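Mandelate racemase/muconate lactonizing protein (Paenibacillus sp., PDB 3QPE) is an enolase-superfamily protein that binds D-galacturonic acid at a magnesium site and probably acts on it or on a related sugar acid. Local coordinates at residues R28-N33 / S134-D139; N228-E233 / F332-Y337. One frame throughout, in Å; residues are numbered along the deposited sequence.

Interaction 1: residues R28-N33 / S134-D139. With DGU (D-galacturonic acid), chain G.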
ATOM      1  N   ARG A  28      11.324 -13.667 -25.521  1.00 21.45           N
ATOM      2  CA  ARG A  28      10.309 -14.698 -25.336  1.00 23.12           C
ATOM      3  C   ARG A  28       9.073 -14.057 -24.710  1.00 24.57           C
ATOM      4  O   ARG A  28       9.192 -13.240 -23.783  1.00 22.40           O
ATOM      5  CB  ARG A  28      10.872 -15.805 -24.446  1.00 26.60           C
ATOM      6  CG  ARG A  28       9.980 -17.036 -24.314  1.00 21.70           C
ATOM      7  CD  ARG A  28      10.588 -18.049 -23.359  1.00 22.62           C
ATOM      8  NE  ARG A  28      10.658 -17.530 -21.998  1.00 27.56           N
ATOM      9  CZ  ARG A  28      11.785 -17.371 -21.312  1.00 24.07           C
ATOM     10  NH1 ARG A  28      12.943 -17.716 -21.846  1.00 23.99           N
ATOM     11  NH2 ARG A  28      11.753 -16.879 -20.075  1.00 25.77           N
ATOM     12  N   SER A  29       7.892 -14.389 -25.220  1.00 17.76           N
ATOM     13  CA  SER A  29       6.665 -13.833 -24.653  1.00 21.88           C
ATOM     14  C   SER A  29       6.504 -14.201 -23.158  1.00 22.39           C
ATOM     15  O   SER A  29       6.733 -15.346 -22.759  1.00 25.46           O
ATOM     16  CB  SER A  29       5.440 -14.279 -25.457  1.00 25.27           C
ATOM     17  OG  SER A  29       4.254 -13.677 -24.958  1.00 25.07           O
ATOM     18  N   ALA A  30       6.112 -13.223 -22.345  1.00 25.77           N
ATOM     19  CA  ALA A  30       5.970 -13.429 -20.903  1.00 19.48           C
ATOM     20  C   ALA A  30       4.514 -13.705 -20.566  1.00 23.20           C
ATOM     21  O   ALA A  30       3.639 -12.885 -20.851  1.00 24.21           O
ATOM     22  CB  ALA A  30       6.469 -12.187 -20.135  1.00 22.00           C
ATOM     23  N   GLY A  31       4.252 -14.860 -19.950  1.00 22.53           N
ATOM     24  CA  GLY A  31       2.904 -15.200 -19.535  1.00 23.36           C
ATOM     25  C   GLY A  31       2.411 -14.431 -18.321  1.00 23.75           C
ATOM     26  O   GLY A  31       2.859 -13.320 -18.048  1.00 23.21           O
ATOM     27  N   ALA A  32       1.477 -15.036 -17.599  1.00 23.51           N
ATOM     28  CA  ALA A  32       0.826 -14.413 -16.451  1.00 22.48           C
ATOM     29  C   ALA A  32       1.731 -14.393 -15.225  1.00 20.02           C
ATOM     30  O   ALA A  32       2.756 -15.066 -15.195  1.00 21.49           O
ATOM     31  CB  ALA A  32      -0.484 -15.155 -16.132  1.00 23.19           C
ATOM     32  N   ASN A  33       1.366 -13.575 -14.235  1.00 22.90           N
ATOM     33  CA  ASN A  33       1.983 -13.637 -12.914  1.00 18.72           C
ATOM     34  C   ASN A  33       0.886 -13.877 -11.888  1.00 24.77           C
ATOM     35  O   ASN A  33      -0.261 -14.138 -12.268  1.00 23.98           O
ATOM     36  CB  ASN A  33       2.837 -12.391 -12.573  1.00 21.00           C
ATOM     37  CG  ASN A  33       2.009 -11.141 -12.357  1.00 24.12           C
ATOM     38  OD1 ASN A  33       0.786 -11.199 -12.209  1.00 23.68           O
ATOM     39  ND2 ASN A  33       2.680  -9.988 -12.345  1.00 19.38           N
ATOM     40  N   SER A 134      12.627 -13.242 -16.361  1.00 22.38           N
ATOM     41  CA  SER A 134      11.608 -13.553 -17.377  1.00 25.63           C
ATOM     42  C   SER A 134      10.812 -14.855 -17.168  1.00 25.10           C
ATOM     43  O   SER A 134      10.070 -15.272 -18.055  1.00 24.51           O
ATOM     44  CB  SER A 134      12.243 -13.590 -18.777  1.00 25.49           C
ATOM     45  OG  SER A 134      13.138 -14.693 -18.881  1.00 28.75           O
ATOM     46  N   LEU A 135      10.941 -15.482 -16.004  1.00 22.06           N
ATOM     47  CA  LEU A 135      10.306 -16.782 -15.786  1.00 21.78           C
ATOM     48  C   LEU A 135       8.895 -16.651 -15.214  1.00 21.61           C
ATOM     49  O   LEU A 135       8.673 -16.865 -14.015  1.00 23.09           O
ATOM     50  CB  LEU A 135      11.192 -17.662 -14.898  1.00 20.93           C
ATOM     51  CG  LEU A 135      12.551 -17.949 -15.543  1.00 19.14           C
ATOM     52  CD1 LEU A 135      13.552 -18.488 -14.557  1.00 25.63           C
ATOM     53  CD2 LEU A 135      12.362 -18.920 -16.708  1.00 23.58           C
ATOM     54  N   TYR A 136       7.953 -16.312 -16.088  1.00 18.88           N
ATOM     55  CA  TYR A 136       6.562 -16.109 -15.717  1.00 19.57           C
ATOM     56  C   TYR A 136       5.790 -17.433 -15.642  1.00 21.57           C
ATOM     57  O   TYR A 136       6.403 -18.489 -15.639  1.00 21.82           O
ATOM     58  CB  TYR A 136       5.925 -15.105 -16.690  1.00 25.58           C
ATOM     59  CG  TYR A 136       6.253 -13.683 -16.286  1.00 20.28           C
ATOM     60  CD1 TYR A 136       7.564 -13.222 -16.285  1.00 20.85           C
ATOM     61  CD2 TYR A 136       5.250 -12.811 -15.865  1.00 21.89           C
ATOM     62  CE1 TYR A 136       7.870 -11.906 -15.880  1.00 21.35           C
ATOM     63  CE2 TYR A 136       5.546 -11.510 -15.454  1.00 21.91           C
ATOM     64  CZ  TYR A 136       6.853 -11.064 -15.471  1.00 23.14           C
ATOM     65  OH  TYR A 136       7.135  -9.776 -15.052  1.00 23.43           O
ATOM     66  N   PHE A 137       4.460 -17.361 -15.533  1.00 23.24           N
ATOM     67  CA  PHE A 137       3.594 -18.542 -15.521  1.00 22.49           C
ATOM     68  C   PHE A 137       3.430 -19.026 -16.947  1.00 22.09           C
ATOM     69  O   PHE A 137       2.343 -18.960 -17.516  1.00 20.89           O
ATOM     70  CB  PHE A 137       2.203 -18.210 -14.956  1.00 23.34           C
ATOM     71  CG  PHE A 137       2.213 -17.837 -13.495  1.00 18.51           C
ATOM     72  CD1 PHE A 137       3.394 -17.881 -12.778  1.00 17.35           C
ATOM     73  CD2 PHE A 137       1.048 -17.463 -12.848  1.00 20.89           C
ATOM     74  CE1 PHE A 137       3.422 -17.556 -11.405  1.00 20.59           C
ATOM     75  CE2 PHE A 137       1.069 -17.124 -11.478  1.00 18.50           C
ATOM     76  CZ  PHE A 137       2.254 -17.180 -10.768  1.00 18.61           C
ATOM     77  N   ASP A 138       4.526 -19.492 -17.519  1.00 18.00           N
ATOM     78  CA  ASP A 138       4.538 -19.873 -18.927  1.00 24.73           C
ATOM     79  C   ASP A 138       4.010 -21.282 -19.173  1.00 27.21           C
ATOM     80  O   ASP A 138       3.964 -21.754 -20.317  1.00 30.48           O
ATOM     81  CB  ASP A 138       5.940 -19.682 -19.471  1.00 22.25           C
ATOM     82  CG  ASP A 138       6.376 -18.210 -19.403  1.00 20.11           C
ATOM     83  OD1 ASP A 138       5.527 -17.353 -19.716  1.00 22.28           O
ATOM     84  OD2 ASP A 138       7.525 -17.930 -19.013  1.00 21.27           O
ATOM     85  N   ASP A 139       3.561 -21.918 -18.097  1.00 22.23           N
ATOM     86  CA  ASP A 139       3.185 -23.328 -18.090  1.00 24.57           C
ATOM     87  C   ASP A 139       1.690 -23.547 -17.880  1.00 28.46           C
ATOM     88  O   ASP A 139       1.253 -24.684 -17.675  1.00 30.82           O
ATOM     89  CB  ASP A 139       3.891 -23.976 -16.918  1.00 24.33           C
ATOM     90  CG  ASP A 139       3.617 -23.221 -15.620  1.00 29.93           C
ATOM     91  OD1 ASP A 139       4.039 -22.044 -15.512  1.00 24.78           O
ATOM     92  OD2 ASP A 139       2.941 -23.775 -14.733  1.00 27.78           O
TER
HETATM   93  O1  DGU G 401       4.442  -4.596 -14.443  1.00 44.29           O
HETATM   94  O2  DGU G 401       3.316  -7.092 -13.766  1.00 28.84           O
HETATM   95  O5  DGU G 401       6.746  -7.873 -10.093  1.00 28.84           O
HETATM   96  O6B DGU G 401       9.533  -7.940  -9.959  1.00 20.72           O
HETATM   97  C1  DGU G 401       5.076  -5.438 -13.795  1.00 37.53           C
HETATM   98  C2  DGU G 401       4.742  -6.946 -13.841  1.00 32.00           C
HETATM   99  C3  DGU G 401       5.403  -7.746 -12.700  1.00 32.02           C
HETATM  100  C4  DGU G 401       6.908  -7.442 -12.499  1.00 29.49           C
HETATM  101  C5  DGU G 401       7.530  -8.125 -11.270  1.00 31.99           C
HETATM  102  C6  DGU G 401       9.022  -7.766 -11.091  1.00 30.27           C
HETATM  103  O3  DGU G 401       5.252  -9.149 -12.954  1.00 26.78           O
HETATM  104  O4  DGU G 401       7.085  -6.036 -12.328  1.00 38.55           O
HETATM  105  O6A DGU G 401       9.611  -7.334 -12.106  1.00 29.87           O
HETATM  106  O   HOH W   1       8.373 -16.005 -20.740  1.00 19.98           O
HETATM  107  O   HOH W   2      14.969 -17.160 -19.614  1.00 20.37           O
HETATM  108  O   HOH W   3       9.775 -13.627 -21.038  1.00 23.04           O
HETATM  109  O   HOH W   4       0.302 -17.522 -18.669  1.00 25.10           O

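Interaction 2: residues N228-E233 / F332-Y337. With MG (magnesium ion), chain E; DGU (D-galacturonic acid), chain G.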
ATOM      1  N   ASN A 228      18.588 -23.066  -3.311  1.00 33.53           N
ATOM      2  CA  ASN A 228      19.382 -21.877  -2.988  1.00 31.88           C
ATOM      3  C   ASN A 228      18.531 -20.613  -3.080  1.00 36.50           C
ATOM      4  O   ASN A 228      18.723 -19.786  -3.985  1.00 32.45           O
ATOM      5  CB  ASN A 228      20.605 -21.771  -3.912  1.00 36.20           C
ATOM      6  CG  ASN A 228      21.596 -20.697  -3.464  1.00 38.14           C
ATOM      7  OD1 ASN A 228      21.613 -20.300  -2.299  1.00 37.45           O
ATOM      8  ND2 ASN A 228      22.431 -20.229  -4.392  1.00 33.09           N
ATOM      9  N   LEU A 229      17.585 -20.474  -2.154  1.00 33.97           N
ATOM     10  CA  LEU A 229      16.671 -19.336  -2.156  1.00 26.83           C
ATOM     11  C   LEU A 229      17.393 -18.137  -1.600  1.00 28.59           C
ATOM     12  O   LEU A 229      17.800 -18.135  -0.439  1.00 27.18           O
ATOM     13  CB  LEU A 229      15.448 -19.634  -1.304  1.00 31.91           C
ATOM     14  CG  LEU A 229      14.098 -19.689  -2.012  1.00 36.08           C
ATOM     15  CD1 LEU A 229      14.150 -20.520  -3.300  1.00 32.59           C
ATOM     16  CD2 LEU A 229      13.050 -20.223  -1.059  1.00 28.39           C
ATOM     17  N   TYR A 230      17.565 -17.122  -2.445  1.00 26.33           N
ATOM     18  CA  TYR A 230      18.303 -15.921  -2.075  1.00 22.97           C
ATOM     19  C   TYR A 230      17.353 -14.877  -1.494  1.00 21.74           C
ATOM     20  O   TYR A 230      17.629 -14.296  -0.438  1.00 23.40           O
ATOM     21  CB  TYR A 230      19.044 -15.355  -3.291  1.00 24.88           C
ATOM     22  CG  TYR A 230      19.910 -14.168  -2.958  1.00 26.25           C
ATOM     23  CD1 TYR A 230      21.084 -14.328  -2.246  1.00 26.89           C
ATOM     24  CD2 TYR A 230      19.551 -12.888  -3.352  1.00 27.10           C
ATOM     25  CE1 TYR A 230      21.883 -13.252  -1.922  1.00 23.37           C
ATOM     26  CE2 TYR A 230      20.347 -11.795  -3.034  1.00 27.18           C
ATOM     27  CZ  TYR A 230      21.513 -11.991  -2.324  1.00 24.19           C
ATOM     28  OH  TYR A 230      22.324 -10.925  -1.994  1.00 26.85           O
ATOM     29  N   TRP A 231      16.229 -14.654  -2.167  1.00 21.46           N
ATOM     30  CA  TRP A 231      15.190 -13.799  -1.598  1.00 20.98           C
ATOM     31  C   TRP A 231      13.743 -14.156  -1.940  1.00 22.47           C
ATOM     32  O   TRP A 231      13.447 -14.814  -2.942  1.00 23.72           O
ATOM     33  CB  TRP A 231      15.491 -12.301  -1.806  1.00 23.56           C
ATOM     34  CG  TRP A 231      15.099 -11.669  -3.138  1.00 25.84           C
ATOM     35  CD1 TRP A 231      13.937 -11.841  -3.839  1.00 23.91           C
ATOM     36  CD2 TRP A 231      15.876 -10.727  -3.887  1.00 18.43           C
ATOM     37  NE1 TRP A 231      13.952 -11.071  -4.981  1.00 23.32           N
ATOM     38  CE2 TRP A 231      15.133 -10.383  -5.034  1.00 23.02           C
ATOM     39  CE3 TRP A 231      17.131 -10.141  -3.695  1.00 22.08           C
ATOM     40  CZ2 TRP A 231      15.607  -9.481  -5.991  1.00 19.32           C
ATOM     41  CZ3 TRP A 231      17.598  -9.244  -4.645  1.00 21.98           C
ATOM     42  CH2 TRP A 231      16.838  -8.925  -5.778  1.00 22.04           C
ATOM     43  N   LEU A 232      12.852 -13.718  -1.060  1.00 21.58           N
ATOM     44  CA  LEU A 232      11.421 -13.842  -1.230  1.00 19.72           C
ATOM     45  C   LEU A 232      10.840 -12.464  -1.454  1.00 21.89           C
ATOM     46  O   LEU A 232      10.926 -11.607  -0.575  1.00 23.29           O
ATOM     47  CB  LEU A 232      10.796 -14.469   0.025  1.00 21.78           C
ATOM     48  CG  LEU A 232       9.268 -14.531   0.079  1.00 26.24           C
ATOM     49  CD1 LEU A 232       8.648 -15.438  -1.020  1.00 21.16           C
ATOM     50  CD2 LEU A 232       8.818 -14.968   1.478  1.00 28.45           C
ATOM     51  N   GLU A 233      10.240 -12.263  -2.629  1.00 20.53           N
ATOM     52  CA  GLU A 233       9.764 -10.955  -3.073  1.00 21.71           C
ATOM     53  C   GLU A 233       8.235 -10.882  -3.098  1.00 21.69           C
ATOM     54  O   GLU A 233       7.577 -11.724  -3.699  1.00 24.29           O
ATOM     55  CB  GLU A 233      10.344 -10.652  -4.462  1.00 22.91           C
ATOM     56  CG  GLU A 233       9.682  -9.499  -5.203  1.00 20.01           C
ATOM     57  CD  GLU A 233      10.486  -9.052  -6.411  1.00 19.15           C
ATOM     58  OE1 GLU A 233      11.645  -9.477  -6.587  1.00 21.45           O
ATOM     59  OE2 GLU A 233       9.973  -8.237  -7.172  1.00 22.98           O
ATOM     60  N   PHE A 332      24.260  -2.446  -3.509  1.00 28.10           N
ATOM     61  CA  PHE A 332      23.534  -2.748  -4.731  1.00 22.81           C
ATOM     62  C   PHE A 332      23.471  -4.258  -4.943  1.00 20.34           C
ATOM     63  O   PHE A 332      24.492  -4.932  -4.931  1.00 25.84           O
ATOM     64  CB  PHE A 332      24.188  -2.068  -5.950  1.00 23.64           C
ATOM     65  CG  PHE A 332      23.346  -2.127  -7.192  1.00 21.72           C
ATOM     66  CD1 PHE A 332      23.409  -3.222  -8.034  1.00 22.91           C
ATOM     67  CD2 PHE A 332      22.487  -1.087  -7.516  1.00 24.61           C
ATOM     68  CE1 PHE A 332      22.622  -3.287  -9.168  1.00 25.23           C
ATOM     69  CE2 PHE A 332      21.690  -1.148  -8.653  1.00 24.26           C
ATOM     70  CZ  PHE A 332      21.772  -2.241  -9.483  1.00 24.38           C
ATOM     71  N   GLU A 333      22.272  -4.790  -5.153  1.00 19.76           N
ATOM     72  CA  GLU A 333      22.106  -6.237  -5.299  1.00 22.76           C
ATOM     73  C   GLU A 333      22.268  -6.756  -6.742  1.00 23.13           C
ATOM     74  O   GLU A 333      23.248  -7.423  -7.063  1.00 26.09           O
ATOM     75  CB  GLU A 333      20.746  -6.685  -4.741  1.00 22.79           C
ATOM     76  CG  GLU A 333      20.649  -6.660  -3.214  1.00 25.56           C
ATOM     77  CD  GLU A 333      21.493  -7.735  -2.553  1.00 25.51           C
ATOM     78  OE1 GLU A 333      21.336  -8.921  -2.909  1.00 29.19           O
ATOM     79  OE2 GLU A 333      22.332  -7.399  -1.696  1.00 31.06           O
ATOM     80  N   PHE A 334      21.295  -6.457  -7.592  1.00 23.35           N
ATOM     81  CA  PHE A 334      21.267  -6.983  -8.958  1.00 21.09           C
ATOM     82  C   PHE A 334      20.686  -6.012  -9.947  1.00 19.68           C
ATOM     83  O   PHE A 334      19.808  -5.224  -9.605  1.00 27.38           O
ATOM     84  CB  PHE A 334      20.337  -8.196  -9.034  1.00 19.29           C
ATOM     85  CG  PHE A 334      20.893  -9.438  -8.441  1.00 22.77           C
ATOM     86  CD1 PHE A 334      21.866 -10.158  -9.111  1.00 23.25           C
ATOM     87  CD2 PHE A 334      20.399  -9.925  -7.244  1.00 27.05           C
ATOM     88  CE1 PHE A 334      22.364 -11.324  -8.580  1.00 29.34           C
ATOM     89  CE2 PHE A 334      20.883 -11.094  -6.708  1.00 30.89           C
ATOM     90  CZ  PHE A 334      21.870 -11.797  -7.372  1.00 32.42           C
ATOM     91  N   VAL A 335      21.126  -6.120 -11.197  1.00 20.27           N
ATOM     92  CA  VAL A 335      20.374  -5.578 -12.315  1.00 22.70           C
ATOM     93  C   VAL A 335      19.264  -6.567 -12.666  1.00 22.10           C
ATOM     94  O   VAL A 335      19.534  -7.735 -12.967  1.00 21.26           O
ATOM     95  CB  VAL A 335      21.284  -5.322 -13.540  1.00 18.86           C
ATOM     96  CG1 VAL A 335      20.444  -5.019 -14.770  1.00 19.29           C
ATOM     97  CG2 VAL A 335      22.238  -4.168 -13.263  1.00 22.50           C
ATOM     98  N   GLU A 336      18.011  -6.127 -12.610  1.00 21.35           N
ATOM     99  CA  GLU A 336      16.907  -6.989 -13.029  1.00 24.08           C
ATOM    100  C   GLU A 336      16.867  -7.062 -14.569  1.00 20.95           C
ATOM    101  O   GLU A 336      16.594  -6.064 -15.234  1.00 22.46           O
ATOM    102  CB  GLU A 336      15.564  -6.495 -12.469  1.00 21.12           C
ATOM    103  CG  GLU A 336      14.418  -7.463 -12.739  1.00 23.79           C
ATOM    104  CD  GLU A 336      13.113  -7.068 -12.068  1.00 26.47           C
ATOM    105  OE1 GLU A 336      13.066  -5.994 -11.433  1.00 23.86           O
ATOM    106  OE2 GLU A 336      12.134  -7.843 -12.166  1.00 25.67           O
ATOM    107  N   TYR A 337      17.136  -8.236 -15.139  1.00 22.51           N
ATOM    108  CA  TYR A 337      17.362  -8.319 -16.595  1.00 19.76           C
ATOM    109  C   TYR A 337      16.248  -9.000 -17.411  1.00 22.93           C
ATOM    110  O   TYR A 337      15.802 -10.107 -17.094  1.00 19.59           O
ATOM    111  CB  TYR A 337      18.732  -8.960 -16.896  1.00 19.11           C
ATOM    112  CG  TYR A 337      19.122  -8.843 -18.350  1.00 20.42           C
ATOM    113  CD1 TYR A 337      18.790  -9.835 -19.257  1.00 20.35           C
ATOM    114  CD2 TYR A 337      19.799  -7.717 -18.824  1.00 22.05           C
ATOM    115  CE1 TYR A 337      19.123  -9.720 -20.592  1.00 24.54           C
ATOM    116  CE2 TYR A 337      20.137  -7.596 -20.157  1.00 23.11           C
ATOM    117  CZ  TYR A 337      19.793  -8.602 -21.036  1.00 24.55           C
ATOM    118  OH  TYR A 337      20.123  -8.492 -22.370  1.00 27.62           O
TER
HETATM  119 MG    MG E 393       8.183  -8.178  -8.230  1.00 26.03          MG
HETATM  120  O1  DGU G 401       4.442  -4.596 -14.443  1.00 44.29           O
HETATM  121  O2  DGU G 401       3.316  -7.092 -13.766  1.00 28.84           O
HETATM  122  O5  DGU G 401       6.746  -7.873 -10.093  1.00 28.84           O
HETATM  123  O6B DGU G 401       9.533  -7.940  -9.959  1.00 20.72           O
HETATM  124  C1  DGU G 401       5.076  -5.438 -13.795  1.00 37.53           C
HETATM  125  C2  DGU G 401       4.742  -6.946 -13.841  1.00 32.00           C
HETATM  126  C3  DGU G 401       5.403  -7.746 -12.700  1.00 32.02           C
HETATM  127  C4  DGU G 401       6.908  -7.442 -12.499  1.00 29.49           C
HETATM  128  C5  DGU G 401       7.530  -8.125 -11.270  1.00 31.99           C
HETATM  129  C6  DGU G 401       9.022  -7.766 -11.091  1.00 30.27           C
HETATM  130  O3  DGU G 401       5.252  -9.149 -12.954  1.00 26.78           O
HETATM  131  O4  DGU G 401       7.085  -6.036 -12.328  1.00 38.55           O
HETATM  132  O6A DGU G 401       9.611  -7.334 -12.106  1.00 29.87           O
HETATM  133  O   HOH W   5      12.029  -6.189  -8.686  1.00 25.68           O
HETATM  134  O   HOH W   6       6.382  -8.404  -7.000  1.00 18.51           O

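Interaction 1: residues R28-N33 / S134-D139
Ser134, on strand 126-135, takes the guanidinium of Arg28. Arg28 NH2 donates to Ser134 O at 3.1 Å, within the guanidinium plane but from well above the carbonyl plane. A weak, bent bond from the same NH2 goes to Ser134 OG, which also bonds Asp132. The arginine chain leaves extended (chi1 -173°) and bends at chi3, which brings NH2 to Ser134 while NH1 bonds Gln158. Leu135 adds CD2 beside NH2. The Tyr136 ring lies along the backbone of residues 30-33. Ala30 CB sits over one ring face, a CH-pi contact 4.3 Å from the centroid, and Ala32 O lies near the ring plane at the edge. Tyr136 OH reaches O3 of D-galacturonic acid at 2.9 Å. Asn33 ND2 donates to that same O3 at 2.8 Å, and Asn33 OD1 accepts from the backbone N of Arg35 and Ile36, which fixes the amide's rotation. Phe137 N gives Ala32 O a nearly straight bond of 2.9 Å. The Phe137 ring turns one face to Asn33 CA, a second CH-pi contact. Asp138 OD1 accepts from Gly31 N at 2.8 Å, nearly along its C-O bond. A CB on Gly31 would probably crowd Asp138 OD1 and Phe137 O. Asp138 OD2 stays 4.3 Å from Arg28 NE, with a water bridging the two. The chemistry is thus split: water and charge fill the Arg28 end, while at the other end Asn33 and Tyr136 grip one sugar hydroxyl in a sugar-binding pocket, consistent with recognition of a sugar acid.

Interaction 2: residues N228-E233 / F332-Y337
A very short hydrogen bond, 2.4 Å from Tyr230 OH to Glu333 OE1, is the striking feature here, though its exact length is doubtful and may partly reflect the model. The carboxylate is nearly coplanar with the phenol ring, 19° apart, and OE1 lies at the ring's edge. Glu333 bends at chi2 (-70°) to bring OE1 there, while its OE2 pairs with Arg307. Phe334 points its edge at the Tyr230 face, offset, with the planes at 83° and CE2 of Phe334 3.8 Å from CE2 of Tyr230. Trp231 completes the aromatic cluster: its CZ3 meets CD2 of Phe334 at 3.9 Å. A phenylalanine in place of Tyr230 would probably leave Glu333 OE1 without its hydroxyl donor and the carboxylate freer to turn. Further along strand 229-233, Trp231 NE1 donates to the anti lone pair of Glu233 OE1 at 3.2 Å. Glu233 OE2 binds magnesium at 2.1 Å, with Asp207 and Glu263 as its fellow protein ligands and D-galacturonic acid supplying O5 and O6B. Glu336 OE2 lies 2.6 Å from sugar O6A. The cluster thus spans the TIM-barrel interior beneath the metal site, and Trp231, with Lys168 and Gln283 on the same OE1, is likely to help orient a magnesium ligand.

How the interactions relate
Interaction 1 closes before interaction 2 opens along the chain. Their centres are 18 Å apart, and their nearest atoms come within about 5 Å without touching. Strands 126-135 and 335-337, one from each contact, run parallel as neighbours in the barrel sheet. Interaction 1 joins strand 126-135 and the loop after it to the end of strand 14-30, from the separate antiparallel sheet, and the residues that follow; interaction 2 reaches across the barrel interior between strands 229-233 and 335-337. D-galacturonic acid unites them: residues 28-33 and 134-139 hold its O3, while residues 228-233 hold the magnesium at its carboxylate end. The sugar pocket is therefore built jointly by barrel strands and the loop that follows strand 14-30, as in other enolase-superfamily proteins.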